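PDB 3OT5: UDP-N-acetylglucosamine 2-epimerase from Listeria monocytogenes, which probably interconverts UDP-N-acetylglucosamine and UDP-N-acetylmannosamine by inverting the sugar at C2. Local coordinates for residues K27-S32 / T56-V61; I84-M89 / N104-V109; G147-N152 / K181-A186; D223-L228 / E256-V261. One frame throughout, in Å; residues are numbered along the deposited sequence.

In the fold
Two Rossmann-like sheets organise the chain, and interactions 1 and 4 do the same job in each: a buried ladder joining the first strand to the second across a beta-alpha-beta crossover. Their centres lie 45 Å apart, on opposite sides of the chain's centre. Interaction 2 adjoins interaction 1, its strand 84-85 pairing with strand 57-63 at the sheet's edge, while Met31 touches Val109 of its helix; it is purely apolar and only partly buried. Interaction 3, partly buried, stands about 17 Å from interaction 1 between nearest atoms and ties a loop to helix 178-186 by one amide hydrogen bond and leucine packing. Each ladder has a charged pair near its start, long in interaction 1, close in interaction 4.

Interaction 1 of 4, residues K27-S32 / T56-V61; sequences KIKVMS and TFESTV
Val30 O is gripped twice, by Thr60 N at 2.8 Å and by a water at 3.0 Å that donates to it, midway along a parallel ladder of the N-terminal Rossmann-like sheet. The same water meets Ser32 OG and Ser59 OG, so it bridges both strands on the face that carries these two hydroxyls. Strands 28-32 and 57-61 are the two strands of a beta-alpha-beta unit whose helix 37-51 makes the crossover, and four more backbone bonds, from Ile28 N, Glu58 N, Val30 N and Ser32 N, complete the ladder. On the water's face, Phe57 lies alongside Ile28 and points the same way, its CD1 3.7 Å from Ile28 CB. Val30 CG2 also reaches that ring carbon, at 3.8 Å, while Leu50 of helix 37-51 and Ile388 of helix 380-392 pack on Phe57. The other face is more polar. Lys29 runs extended, CG anti to the backbone N (chi1 -177°), across Glu58 and Thr60. Its salt bridge to Glu58 is long, NZ to OE2 3.9 Å; the ammonium's stronger partner is Glu113 of helix 95-113. The carbon that bears the ammonium, Lys29 CE, rests 3.1 Å from Thr60 OG1.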
loop_
_atom_site.group_PDB
_atom_site.type_symbol
_atom_site.label_atom_id
_atom_site.label_comp_id
_atom_site.label_asym_id
_atom_site.label_seq_id
_atom_site.Cartn_x
_atom_site.Cartn_y
_atom_site.Cartn_z
ATOM N N LYS A 27 0.818 16.829 -26.119
ATOM C CA LYS A 27 0.528 16.385 -24.778
ATOM C C LYS A 27 1.795 15.871 -24.113
ATOM O O LYS A 27 2.822 15.650 -24.766
ATOM C CB LYS A 27 -0.455 15.205 -24.791
ATOM C CG LYS A 27 -1.741 15.390 -25.568
ATOM C CD LYS A 27 -2.585 16.534 -25.061
ATOM C CE LYS A 27 -3.943 16.520 -25.749
ATOM N NZ LYS A 27 -3.793 16.514 -27.215
ATOM N N ILE A 28 1.700 15.675 -22.804
ATOM C CA ILE A 28 2.770 15.086 -22.035
ATOM C C ILE A 28 2.419 13.603 -22.055
ATOM O O ILE A 28 1.405 13.198 -21.482
ATOM C CB ILE A 28 2.803 15.593 -20.588
ATOM C CG1 ILE A 28 2.975 17.116 -20.572
ATOM C CG2 ILE A 28 3.932 14.903 -19.810
ATOM C CD1 ILE A 28 2.968 17.717 -19.177
ATOM N N LYS A 29 3.210 12.799 -22.763
ATOM C CA LYS A 29 2.925 11.379 -22.844
ATOM C C LYS A 29 3.571 10.675 -21.673
ATOM O O LYS A 29 4.781 10.622 -21.576
ATOM C CB LYS A 29 3.388 10.784 -24.177
ATOM C CG LYS A 29 3.025 9.303 -24.323
ATOM C CD LYS A 29 3.260 8.809 -25.738
ATOM C CE LYS A 29 2.700 7.415 -25.938
ATOM N NZ LYS A 29 2.873 6.937 -27.329
ATOM N N VAL A 30 2.739 10.163 -20.775
ATOM C CA VAL A 30 3.196 9.465 -19.578
ATOM C C VAL A 30 2.946 7.971 -19.699
ATOM O O VAL A 30 1.819 7.534 -19.936
ATOM C CB VAL A 30 2.459 9.924 -18.337
ATOM C CG1 VAL A 30 3.003 9.178 -17.098
ATOM C CG2 VAL A 30 2.569 11.430 -18.159
ATOM N N MET A 31 4.005 7.200 -19.532
ATOM C CA MET A 31 3.944 5.763 -19.593
ATOM C C MET A 31 4.057 5.254 -18.178
ATOM O O MET A 31 5.078 5.434 -17.548
ATOM C CB MET A 31 5.095 5.214 -20.440
ATOM C CG MET A 31 5.127 3.720 -20.500
ATOM S SD MET A 31 6.438 3.090 -21.540
ATOM C CE MET A 31 5.925 3.728 -23.135
ATOM N N SER A 32 2.997 4.623 -17.687
ATOM C CA SER A 32 2.970 4.082 -16.334
ATOM C C SER A 32 3.169 2.593 -16.406
ATOM O O SER A 32 2.427 1.883 -17.092
ATOM C CB SER A 32 1.653 4.418 -15.649
ATOM O OG SER A 32 1.528 5.827 -15.538
ATOM N N THR A 56 -4.030 17.648 -21.392
ATOM C CA THR A 56 -2.625 17.794 -21.056
ATOM C C THR A 56 -1.835 16.512 -21.216
ATOM O O THR A 56 -0.734 16.532 -21.729
ATOM C CB THR A 56 -2.457 18.171 -19.565
ATOM O OG1 THR A 56 -3.203 19.351 -19.260
ATOM C CG2 THR A 56 -0.989 18.376 -19.223
ATOM N N PHE A 57 -2.410 15.399 -20.763
ATOM C CA PHE A 57 -1.722 14.120 -20.784
ATOM C C PHE A 57 -2.241 13.056 -21.724
ATOM O O PHE A 57 -3.416 12.972 -22.028
ATOM C CB PHE A 57 -1.769 13.491 -19.393
ATOM C CG PHE A 57 -1.156 14.332 -18.308
ATOM C CD1 PHE A 57 0.215 14.400 -18.162
ATOM C CD2 PHE A 57 -1.960 14.999 -17.389
ATOM C CE1 PHE A 57 0.777 15.151 -17.154
ATOM C CE2 PHE A 57 -1.400 15.758 -16.375
ATOM C CZ PHE A 57 -0.039 15.828 -16.252
ATOM N N GLU A 58 -1.310 12.220 -22.137
ATOM C CA GLU A 58 -1.574 11.065 -22.959
ATOM C C GLU A 58 -1.088 9.938 -22.035
ATOM O O GLU A 58 0.061 9.936 -21.603
ATOM C CB GLU A 58 -0.791 11.147 -24.258
ATOM C CG GLU A 58 -1.015 9.983 -25.225
ATOM C CD GLU A 58 -0.412 10.236 -26.608
ATOM O OE1 GLU A 58 -0.117 11.418 -26.937
ATOM O OE2 GLU A 58 -0.262 9.255 -27.379
ATOM N N SER A 59 -1.980 9.030 -21.658
ATOM C CA SER A 59 -1.610 7.946 -20.752
ATOM C C SER A 59 -1.375 6.614 -21.454
ATOM O O SER A 59 -2.253 6.117 -22.120
ATOM C CB SER A 59 -2.692 7.768 -19.690
ATOM O OG SER A 59 -2.337 6.750 -18.778
ATOM N N THR A 60 -0.175 6.052 -21.307
ATOM C CA THR A 60 0.132 4.747 -21.888
ATOM C C THR A 60 0.406 3.813 -20.720
ATOM O O THR A 60 1.339 4.024 -19.951
ATOM C CB THR A 60 1.350 4.759 -22.829
ATOM O OG1 THR A 60 1.132 5.684 -23.904
ATOM C CG2 THR A 60 1.586 3.364 -23.424
ATOM N N VAL A 61 -0.419 2.792 -20.574
ATOM C CA VAL A 61 -0.251 1.833 -19.497
ATOM C C VAL A 61 0.371 0.571 -20.042
ATOM O O VAL A 61 -0.151 -0.039 -20.987
ATOM C CB VAL A 61 -1.573 1.506 -18.837
ATOM C CG1 VAL A 61 -1.411 0.322 -17.893
ATOM C CG2 VAL A 61 -2.126 2.758 -18.115
HETATM O O HOH W 1 0.080 6.278 -17.812
#

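Interaction 2 of 4, residues I84-M89 / N104-V109; sequences IDLDIM and NGINEV
The backbones of residues 84-89 and 104-109 stay well apart: the CA atoms of Leu86 and Gly105 are 7.2 Å from each other, and those of Ile84 and Val109 8.1 Å. This is strand-on-helix packing at the edge of the N-terminal Rossmann-like sheet, where strand 84-85 and the chain just after it run beside helix 95-113. No hydrogen bond crosses, and branched aliphatic side chains fill the gap. Ile84 and Val109 meet tip to tip, with Ile84 CD1 only 3.3 Å from Val109 CG1, closer than two methyls normally sit. Val109 CG1 stands anti to its own N (chi1 172°), which turns CG2 to a second pair of partners, Ile84 CG2 at 3.9 Å and Leu86 CD2 at 4.0 Å. Leu86 and Val109 run antiparallel past one another, and the leucine divides its two methyls along the helix. Leu86 CD1 approaches the helix backbone, 3.9 Å from Gly105 C, where no side chain stands in the way. Val62 of strand 57-63 lies against both Ile106 and Val109, extending this apolar layer under the helix. The leucine also runs obliquely across Ile106, and Leu86 CD1 ends 3.8 Å from Ile106 CD1.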
loop_
_atom_site.group_PDB
_atom_site.type_symbol
_atom_site.label_atom_id
_atom_site.label_comp_id
_atom_site.label_asym_id
_atom_site.label_seq_id
_atom_site.Cartn_x
_atom_site.Cartn_y
_atom_site.Cartn_z
ATOM N N ILE A 84 -0.168 -1.767 -23.438
ATOM C CA ILE A 84 0.806 -2.785 -23.805
ATOM C C ILE A 84 0.888 -3.815 -22.685
ATOM O O ILE A 84 0.910 -3.468 -21.501
ATOM C CB ILE A 84 2.183 -2.139 -24.117
ATOM C CG1 ILE A 84 2.035 -1.185 -25.311
ATOM C CG2 ILE A 84 3.240 -3.202 -24.394
ATOM C CD1 ILE A 84 3.291 -0.490 -25.731
ATOM N N ASP A 85 0.899 -5.090 -23.067
ATOM C CA ASP A 85 0.956 -6.176 -22.103
ATOM C C ASP A 85 2.090 -7.117 -22.465
ATOM O O ASP A 85 1.977 -7.892 -23.405
ATOM C CB ASP A 85 -0.385 -6.920 -22.067
ATOM C CG ASP A 85 -0.456 -7.973 -20.957
ATOM O OD1 ASP A 85 -1.584 -8.358 -20.576
ATOM O OD2 ASP A 85 0.602 -8.397 -20.446
ATOM N N LEU A 86 3.188 -7.030 -21.713
ATOM C CA LEU A 86 4.350 -7.880 -21.933
ATOM C C LEU A 86 4.223 -9.133 -21.081
ATOM O O LEU A 86 4.110 -9.055 -19.855
ATOM C CB LEU A 86 5.631 -7.142 -21.568
ATOM C CG LEU A 86 5.845 -5.820 -22.293
ATOM C CD1 LEU A 86 7.151 -5.206 -21.845
ATOM C CD2 LEU A 86 5.828 -6.029 -23.810
ATOM N N ASP A 87 4.243 -10.289 -21.726
ATOM C CA ASP A 87 4.117 -11.540 -21.009
ATOM C C ASP A 87 5.506 -12.028 -20.584
ATOM O O ASP A 87 6.101 -12.890 -21.233
ATOM C CB ASP A 87 3.406 -12.575 -21.885
ATOM C CG ASP A 87 3.081 -13.862 -21.134
ATOM O OD1 ASP A 87 2.980 -13.825 -19.884
ATOM O OD2 ASP A 87 2.902 -14.904 -21.801
ATOM N N ILE A 88 6.026 -11.450 -19.502
ATOM C CA ILE A 88 7.341 -11.831 -18.987
ATOM C C ILE A 88 7.156 -12.938 -17.951
ATOM O O ILE A 88 6.349 -12.811 -17.030
ATOM C CB ILE A 88 8.134 -10.605 -18.432
ATOM C CG1 ILE A 88 7.495 -10.000 -17.174
ATOM C CG2 ILE A 88 8.274 -9.539 -19.513
ATOM C CD1 ILE A 88 7.639 -10.834 -15.914
ATOM N N MET A 89 7.884 -14.035 -18.123
ATOM C CA MET A 89 7.778 -15.176 -17.220
ATOM C C MET A 89 8.832 -15.094 -16.122
ATOM O O MET A 89 8.511 -14.865 -14.955
ATOM C CB MET A 89 7.933 -16.476 -18.017
ATOM C CG MET A 89 7.677 -17.754 -17.224
ATOM S SD MET A 89 5.989 -17.879 -16.577
ATOM C CE MET A 89 5.030 -17.879 -18.091
ATOM N N ASN A 104 14.819 -5.442 -21.484
ATOM C CA ASN A 104 14.814 -5.517 -22.946
ATOM C C ASN A 104 13.417 -5.273 -23.493
ATOM O O ASN A 104 13.256 -4.634 -24.539
ATOM C CB ASN A 104 15.360 -6.859 -23.421
ATOM C CG ASN A 104 16.842 -6.997 -23.166
ATOM O OD1 ASN A 104 17.615 -6.091 -23.470
ATOM N ND2 ASN A 104 17.254 -8.150 -22.654
ATOM N N GLY A 105 12.414 -5.763 -22.770
ATOM C CA GLY A 105 11.018 -5.578 -23.157
ATOM C C GLY A 105 10.659 -4.107 -23.094
ATOM O O GLY A 105 10.185 -3.540 -24.066
ATOM N N ILE A 106 10.896 -3.488 -21.944
ATOM C CA ILE A 106 10.596 -2.075 -21.756
ATOM C C ILE A 106 11.452 -1.189 -22.668
ATOM O O ILE A 106 10.978 -0.185 -23.171
ATOM C CB ILE A 106 10.748 -1.659 -20.297
ATOM C CG1 ILE A 106 9.725 -2.413 -19.438
ATOM C CG2 ILE A 106 10.527 -0.164 -20.153
ATOM C CD1 ILE A 106 8.271 -2.196 -19.895
ATOM N N ASN A 107 12.711 -1.552 -22.879
ATOM C CA ASN A 107 13.553 -0.791 -23.791
ATOM C C ASN A 107 12.831 -0.641 -25.131
ATOM O O ASN A 107 12.699 0.456 -25.670
ATOM C CB ASN A 107 14.870 -1.513 -24.036
ATOM C CG ASN A 107 15.819 -0.711 -24.889
ATOM O OD1 ASN A 107 16.327 0.316 -24.460
ATOM N ND2 ASN A 107 16.113 -1.210 -26.082
ATOM N N GLU A 108 12.338 -1.759 -25.647
ATOM C CA GLU A 108 11.643 -1.787 -26.935
ATOM C C GLU A 108 10.334 -1.002 -26.890
ATOM O O GLU A 108 10.027 -0.253 -27.807
ATOM C CB GLU A 108 11.385 -3.233 -27.348
ATOM C CG GLU A 108 10.788 -3.405 -28.742
ATOM C CD GLU A 108 10.622 -4.863 -29.132
ATOM O OE1 GLU A 108 10.952 -5.746 -28.310
ATOM O OE2 GLU A 108 10.171 -5.129 -30.264
ATOM N N VAL A 109 9.565 -1.158 -25.814
ATOM C CA VAL A 109 8.297 -0.442 -25.704
ATOM C C VAL A 109 8.529 1.063 -25.669
ATOM O O VAL A 109 7.828 1.813 -26.349
ATOM C CB VAL A 109 7.482 -0.897 -24.473
ATOM C CG1 VAL A 109 6.258 -0.006 -24.275
ATOM C CG2 VAL A 109 7.065 -2.343 -24.643
#

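Interaction 3 of 4, residues G147-N152 / K181-A186; sequences GLRTWN and KENLLA
Asn183 of helix 178-186 lays its amide between the backbone of Gly147 and the side chains of Arg149 and Trp151. Its ND2 donates to Gly147 O at 3.0 Å, with the oxygen in the amide plane and a nearly straight N-H...O angle of 165°. The same nitrogen lies 3.7 Å from Arg149 CB, as the arginine passes the asparagine in the opposite direction. Trp151 stands steeply to the amide, their planes 78° apart, and turns its ring edge to it: CZ2 is 3.4 Å from Asn183 OD1. Arg149 CB sits over one face of that ring, 3.6 Å above its plane. Leu184, the next residue on the helix, packs CG 3.8 Å from Gly147 CA, an approach that the absent CB permits; the backbone angles there (phi 94°) independently call for glycine. Leu184 CD2 also reaches Arg149 NH2 at 3.5 Å. The arginine is bent at chi2, and its guanidinium donates from NH1 to Leu148 O while NE pairs with Glu187. Hydrogen bond, leucine packing and the Glu187 pair together dock the loop after strand 140-144 on the helix, and a straight bond lying in the amide plane should help set the amide's rotation.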
loop_
_atom_site.group_PDB
_atom_site.type_symbol
_atom_site.label_atom_id
_atom_site.label_comp_id
_atom_site.label_asym_id
_atom_site.label_seq_id
_atom_site.Cartn_x
_atom_site.Cartn_y
_atom_site.Cartn_z
ATOM N N GLY A 147 12.139 6.827 -2.251
ATOM C CA GLY A 147 12.919 7.069 -1.054
ATOM C C GLY A 147 12.818 6.251 0.206
ATOM O O GLY A 147 13.453 6.619 1.191
ATOM N N LEU A 148 12.056 5.156 0.222
ATOM C CA LEU A 148 12.013 4.333 1.440
ATOM C C LEU A 148 13.387 3.661 1.561
ATOM O O LEU A 148 14.007 3.304 0.547
ATOM C CB LEU A 148 10.882 3.298 1.410
ATOM C CG LEU A 148 9.461 3.863 1.325
ATOM C CD1 LEU A 148 8.465 2.740 1.148
ATOM C CD2 LEU A 148 9.140 4.726 2.580
ATOM N N ARG A 149 13.884 3.535 2.783
ATOM C CA ARG A 149 15.178 2.943 3.006
ATOM C C ARG A 149 15.290 2.229 4.342
ATOM O O ARG A 149 14.770 2.686 5.348
ATOM C CB ARG A 149 16.280 4.028 3.041
ATOM C CG ARG A 149 16.520 4.865 1.823
ATOM C CD ARG A 149 17.214 4.131 0.703
ATOM N NE ARG A 149 17.496 5.033 -0.417
ATOM C CZ ARG A 149 16.683 5.237 -1.453
ATOM N NH1 ARG A 149 15.518 4.605 -1.550
ATOM N NH2 ARG A 149 17.035 6.087 -2.402
ATOM N N THR A 150 15.991 1.103 4.317
ATOM C CA THR A 150 16.345 0.369 5.515
ATOM C C THR A 150 17.868 0.516 5.594
ATOM O O THR A 150 18.472 0.193 6.591
ATOM C CB THR A 150 16.015 -1.109 5.422
ATOM O OG1 THR A 150 16.765 -1.689 4.341
ATOM C CG2 THR A 150 14.502 -1.318 5.203
ATOM N N TRP A 151 18.483 0.992 4.510
ATOM C CA TRP A 151 19.940 1.162 4.422
ATOM C C TRP A 151 20.689 -0.186 4.523
ATOM O O TRP A 151 21.918 -0.221 4.677
ATOM C CB TRP A 151 20.458 2.138 5.486
ATOM C CG TRP A 151 19.702 3.454 5.537
ATOM C CD1 TRP A 151 18.825 3.865 6.510
ATOM C CD2 TRP A 151 19.738 4.497 4.567
ATOM N NE1 TRP A 151 18.336 5.112 6.209
ATOM C CE2 TRP A 151 18.879 5.522 5.021
ATOM C CE3 TRP A 151 20.423 4.674 3.362
ATOM C CZ2 TRP A 151 18.686 6.706 4.309
ATOM C CZ3 TRP A 151 20.228 5.848 2.654
ATOM C CH2 TRP A 151 19.369 6.850 3.131
ATOM N N ASN A 152 19.940 -1.286 4.461
ATOM C CA ASN A 152 20.516 -2.612 4.491
ATOM C C ASN A 152 20.337 -3.235 3.104
ATOM O O ASN A 152 19.258 -3.690 2.746
ATOM C CB ASN A 152 19.870 -3.467 5.576
ATOM C CG ASN A 152 20.509 -4.830 5.676
ATOM O OD1 ASN A 152 20.962 -5.398 4.674
ATOM N ND2 ASN A 152 20.537 -5.374 6.873
ATOM N N LYS A 181 11.755 11.674 1.833
ATOM C CA LYS A 181 12.371 12.819 1.177
ATOM C C LYS A 181 13.747 13.046 1.772
ATOM O O LYS A 181 14.721 13.191 1.038
ATOM C CB LYS A 181 11.498 14.080 1.283
ATOM C CG LYS A 181 12.140 15.333 0.678
ATOM C CD LYS A 181 11.117 16.449 0.466
ATOM C CE LYS A 181 11.697 17.620 -0.314
ATOM N NZ LYS A 181 10.624 18.579 -0.731
ATOM N N GLU A 182 13.819 13.073 3.101
ATOM C CA GLU A 182 15.087 13.255 3.802
ATOM C C GLU A 182 16.103 12.178 3.405
ATOM O O GLU A 182 17.279 12.468 3.248
ATOM C CB GLU A 182 14.859 13.261 5.309
ATOM C CG GLU A 182 14.096 14.489 5.776
ATOM C CD GLU A 182 13.667 14.410 7.219
ATOM O OE1 GLU A 182 13.354 15.475 7.790
ATOM O OE2 GLU A 182 13.639 13.291 7.783
ATOM N N ASN A 183 15.652 10.935 3.275
ATOM C CA ASN A 183 16.537 9.855 2.844
ATOM C C ASN A 183 17.168 10.214 1.521
ATOM O O ASN A 183 18.369 10.038 1.323
ATOM C CB ASN A 183 15.767 8.540 2.689
ATOM C CG ASN A 183 15.289 7.988 4.023
ATOM O OD1 ASN A 183 15.774 8.381 5.073
ATOM N ND2 ASN A 183 14.356 7.065 3.977
ATOM N N LEU A 184 16.351 10.729 0.610
ATOM C CA LEU A 184 16.836 11.105 -0.703
ATOM C C LEU A 184 17.798 12.278 -0.592
ATOM O O LEU A 184 18.817 12.307 -1.277
ATOM C CB LEU A 184 15.670 11.390 -1.651
ATOM C CG LEU A 184 14.891 10.130 -2.050
ATOM C CD1 LEU A 184 13.536 10.476 -2.652
ATOM C CD2 LEU A 184 15.741 9.251 -3.003
ATOM N N LEU A 185 17.489 13.230 0.283
ATOM C CA LEU A 185 18.367 14.381 0.480
ATOM C C LEU A 185 19.726 13.956 1.038
ATOM O O LEU A 185 20.752 14.497 0.628
ATOM C CB LEU A 185 17.730 15.420 1.398
ATOM C CG LEU A 185 16.514 16.143 0.821
ATOM C CD1 LEU A 185 15.912 17.079 1.869
ATOM C CD2 LEU A 185 16.890 16.906 -0.442
ATOM N N ALA A 186 19.728 12.998 1.965
ATOM C CA ALA A 186 20.973 12.509 2.573
ATOM C C ALA A 186 21.884 11.855 1.527
ATOM O O ALA A 186 23.103 11.814 1.696
ATOM C CB ALA A 186 20.679 11.545 3.719
#

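Interaction 4 of 4, residues D223-L228 / E256-V261; sequences DNRLIL and EDTELV
The opening beta-alpha-beta unit of the C-terminal Rossmann-like sheet brings these segments together: strands 225-228 and 258-261 run parallel, linked through helix 240-254. Four backbone bonds form the ladder, starting with Arg225 N to Asp257 O at 2.7 Å and followed by Glu259 N to Arg225 O, Ile227 N to Glu259 O and Val261 N to Ile227 O. Side chains clamp its outer end on both faces. Asn224 ND2 donates to Glu259 OE2 at 2.7 Å; the acceptor lies in the amide plane and is approached on its anti lone pair, although amide and carboxylate planes are 61° apart. The glutamate is buried, and its OE1 takes a hydrogen bond with His285, so both oxygens have partners, which should restrain the carboxylate's rotation. On the other face, Arg225 NH2 forms a 3.1 Å salt bridge to Asp257 OD1, approaching the oxygen on its syn side, 31° out of the carboxylate plane. A bend at chi3 (-66°) turns the guanidinium's edge toward the aspartate, while NH1 bonds Leu359 O and Tyr303 adds a cation-pi contact. Arg225 NE, by contrast, is buried without a partner in the model. Further in, the ladder turns apolar: Ile227 CG2 lies 4.1 Å from Leu260 CD1, and Leu228 CD1 is 3.9 Å from Val261 CG1. Helix 240-254 covers the face of Ile227 and Leu260 with Ile251 and Val248, whereas helix 292-301 packs on Leu228 and Val261; strands 302-307 and 284-287 flank the pair.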
loop_
_atom_site.group_PDB
_atom_site.type_symbol
_atom_site.label_atom_id
_atom_site.label_comp_id
_atom_site.label_asym_id
_atom_site.label_seq_id
_atom_site.Cartn_x
_atom_site.Cartn_y
_atom_site.Cartn_z
ATOM N N ASP A 223 -25.644 -3.697 15.099
ATOM C CA ASP A 223 -25.022 -2.647 15.912
ATOM C C ASP A 223 -23.641 -3.059 16.443
ATOM O O ASP A 223 -22.979 -2.273 17.118
ATOM C CB ASP A 223 -25.929 -2.271 17.095
ATOM C CG ASP A 223 -27.266 -1.668 16.657
ATOM O OD1 ASP A 223 -28.210 -1.688 17.479
ATOM O OD2 ASP A 223 -27.382 -1.183 15.504
ATOM N N ASN A 224 -23.207 -4.282 16.138
ATOM C CA ASN A 224 -21.902 -4.767 16.604
ATOM C C ASN A 224 -20.707 -4.084 15.989
ATOM O O ASN A 224 -20.734 -3.667 14.837
ATOM C CB ASN A 224 -21.760 -6.269 16.369
ATOM C CG ASN A 224 -22.608 -7.076 17.301
ATOM O OD1 ASN A 224 -22.933 -6.627 18.395
ATOM N ND2 ASN A 224 -22.941 -8.291 16.897
ATOM N N ARG A 225 -19.640 -4.023 16.778
ATOM C CA ARG A 225 -18.390 -3.413 16.359
ATOM C C ARG A 225 -17.479 -4.468 15.754
ATOM O O ARG A 225 -17.092 -5.438 16.406
ATOM C CB ARG A 225 -17.747 -2.712 17.542
ATOM C CG ARG A 225 -18.624 -1.572 18.025
ATOM C CD ARG A 225 -18.091 -0.911 19.252
ATOM N NE ARG A 225 -18.100 -1.792 20.417
ATOM C CZ ARG A 225 -17.575 -1.452 21.583
ATOM N NH1 ARG A 225 -17.009 -0.258 21.724
ATOM N NH2 ARG A 225 -17.604 -2.298 22.599
ATOM N N LEU A 226 -17.155 -4.257 14.486
ATOM C CA LEU A 226 -16.333 -5.170 13.734
ATOM C C LEU A 226 -14.842 -5.009 14.032
ATOM O O LEU A 226 -14.277 -3.916 13.917
ATOM C CB LEU A 226 -16.601 -4.971 12.234
ATOM C CG LEU A 226 -15.747 -5.748 11.216
ATOM C CD1 LEU A 226 -15.785 -7.245 11.474
ATOM C CD2 LEU A 226 -16.214 -5.438 9.798
ATOM N N ILE A 227 -14.223 -6.107 14.452
ATOM C CA ILE A 227 -12.799 -6.141 14.689
ATOM C C ILE A 227 -12.231 -7.012 13.580
ATOM O O ILE A 227 -12.680 -8.135 13.375
ATOM C CB ILE A 227 -12.406 -6.764 15.992
ATOM C CG1 ILE A 227 -12.960 -5.962 17.171
ATOM C CG2 ILE A 227 -10.857 -6.831 16.062
ATOM C CD1 ILE A 227 -12.693 -6.608 18.494
ATOM N N LEU A 228 -11.253 -6.487 12.871
ATOM C CA LEU A 228 -10.629 -7.210 11.778
ATOM C C LEU A 228 -9.202 -7.533 12.191
ATOM O O LEU A 228 -8.531 -6.706 12.814
ATOM C CB LEU A 228 -10.657 -6.326 10.530
ATOM C CG LEU A 228 -10.143 -6.837 9.190
ATOM C CD1 LEU A 228 -10.869 -8.094 8.749
ATOM C CD2 LEU A 228 -10.316 -5.718 8.155
ATOM N N GLU A 256 -19.604 -8.406 24.258
ATOM C CA GLU A 256 -20.628 -9.033 23.421
ATOM C C GLU A 256 -21.099 -8.239 22.221
ATOM O O GLU A 256 -21.722 -8.805 21.329
ATOM C CB GLU A 256 -21.825 -9.449 24.270
ATOM C CG GLU A 256 -21.459 -10.473 25.320
ATOM C CD GLU A 256 -22.655 -10.981 26.094
ATOM O OE1 GLU A 256 -23.802 -10.779 25.640
ATOM O OE2 GLU A 256 -22.445 -11.601 27.154
ATOM N N ASP A 257 -20.826 -6.940 22.184
ATOM C CA ASP A 257 -21.242 -6.152 21.026
ATOM C C ASP A 257 -20.125 -6.055 19.975
ATOM O O ASP A 257 -20.106 -5.130 19.172
ATOM C CB ASP A 257 -21.768 -4.765 21.432
ATOM C CG ASP A 257 -20.757 -3.943 22.200
ATOM O OD1 ASP A 257 -19.724 -4.497 22.634
ATOM O OD2 ASP A 257 -21.021 -2.734 22.388
ATOM N N THR A 258 -19.207 -7.018 19.980
ATOM C CA THR A 258 -18.122 -7.051 19.001
ATOM C C THR A 258 -18.162 -8.325 18.185
ATOM O O THR A 258 -18.665 -9.357 18.627
ATOM C CB THR A 258 -16.728 -7.033 19.659
ATOM O OG1 THR A 258 -16.551 -8.223 20.437
ATOM C CG2 THR A 258 -16.548 -5.806 20.542
ATOM N N GLU A 259 -17.634 -8.236 16.978
ATOM C CA GLU A 259 -17.523 -9.383 16.097
ATOM C C GLU A 259 -16.122 -9.355 15.509
ATOM O O GLU A 259 -15.569 -8.291 15.273
ATOM C CB GLU A 259 -18.592 -9.391 15.005
ATOM C CG GLU A 259 -19.997 -9.602 15.547
ATOM C CD GLU A 259 -21.003 -9.964 14.474
ATOM O OE1 GLU A 259 -20.584 -10.393 13.368
ATOM O OE2 GLU A 259 -22.215 -9.853 14.755
ATOM N N LEU A 260 -15.548 -10.535 15.315
ATOM C CA LEU A 260 -14.207 -10.667 14.789
ATOM C C LEU A 260 -14.232 -11.345 13.445
ATOM O O LEU A 260 -14.916 -12.342 13.264
ATOM C CB LEU A 260 -13.340 -11.490 15.756
ATOM C CG LEU A 260 -11.934 -11.942 15.302
ATOM C CD1 LEU A 260 -11.023 -10.790 14.954
ATOM C CD2 LEU A 260 -11.285 -12.819 16.376
ATOM N N VAL A 261 -13.516 -10.762 12.493
ATOM C CA VAL A 261 -13.380 -11.326 11.170
ATOM C C VAL A 261 -11.896 -11.617 11.029
ATOM O O VAL A 261 -11.063 -10.744 11.248
ATOM C CB VAL A 261 -13.844 -10.373 10.057
ATOM C CG1 VAL A 261 -13.555 -10.984 8.681
ATOM C CG2 VAL A 261 -15.320 -10.071 10.201
#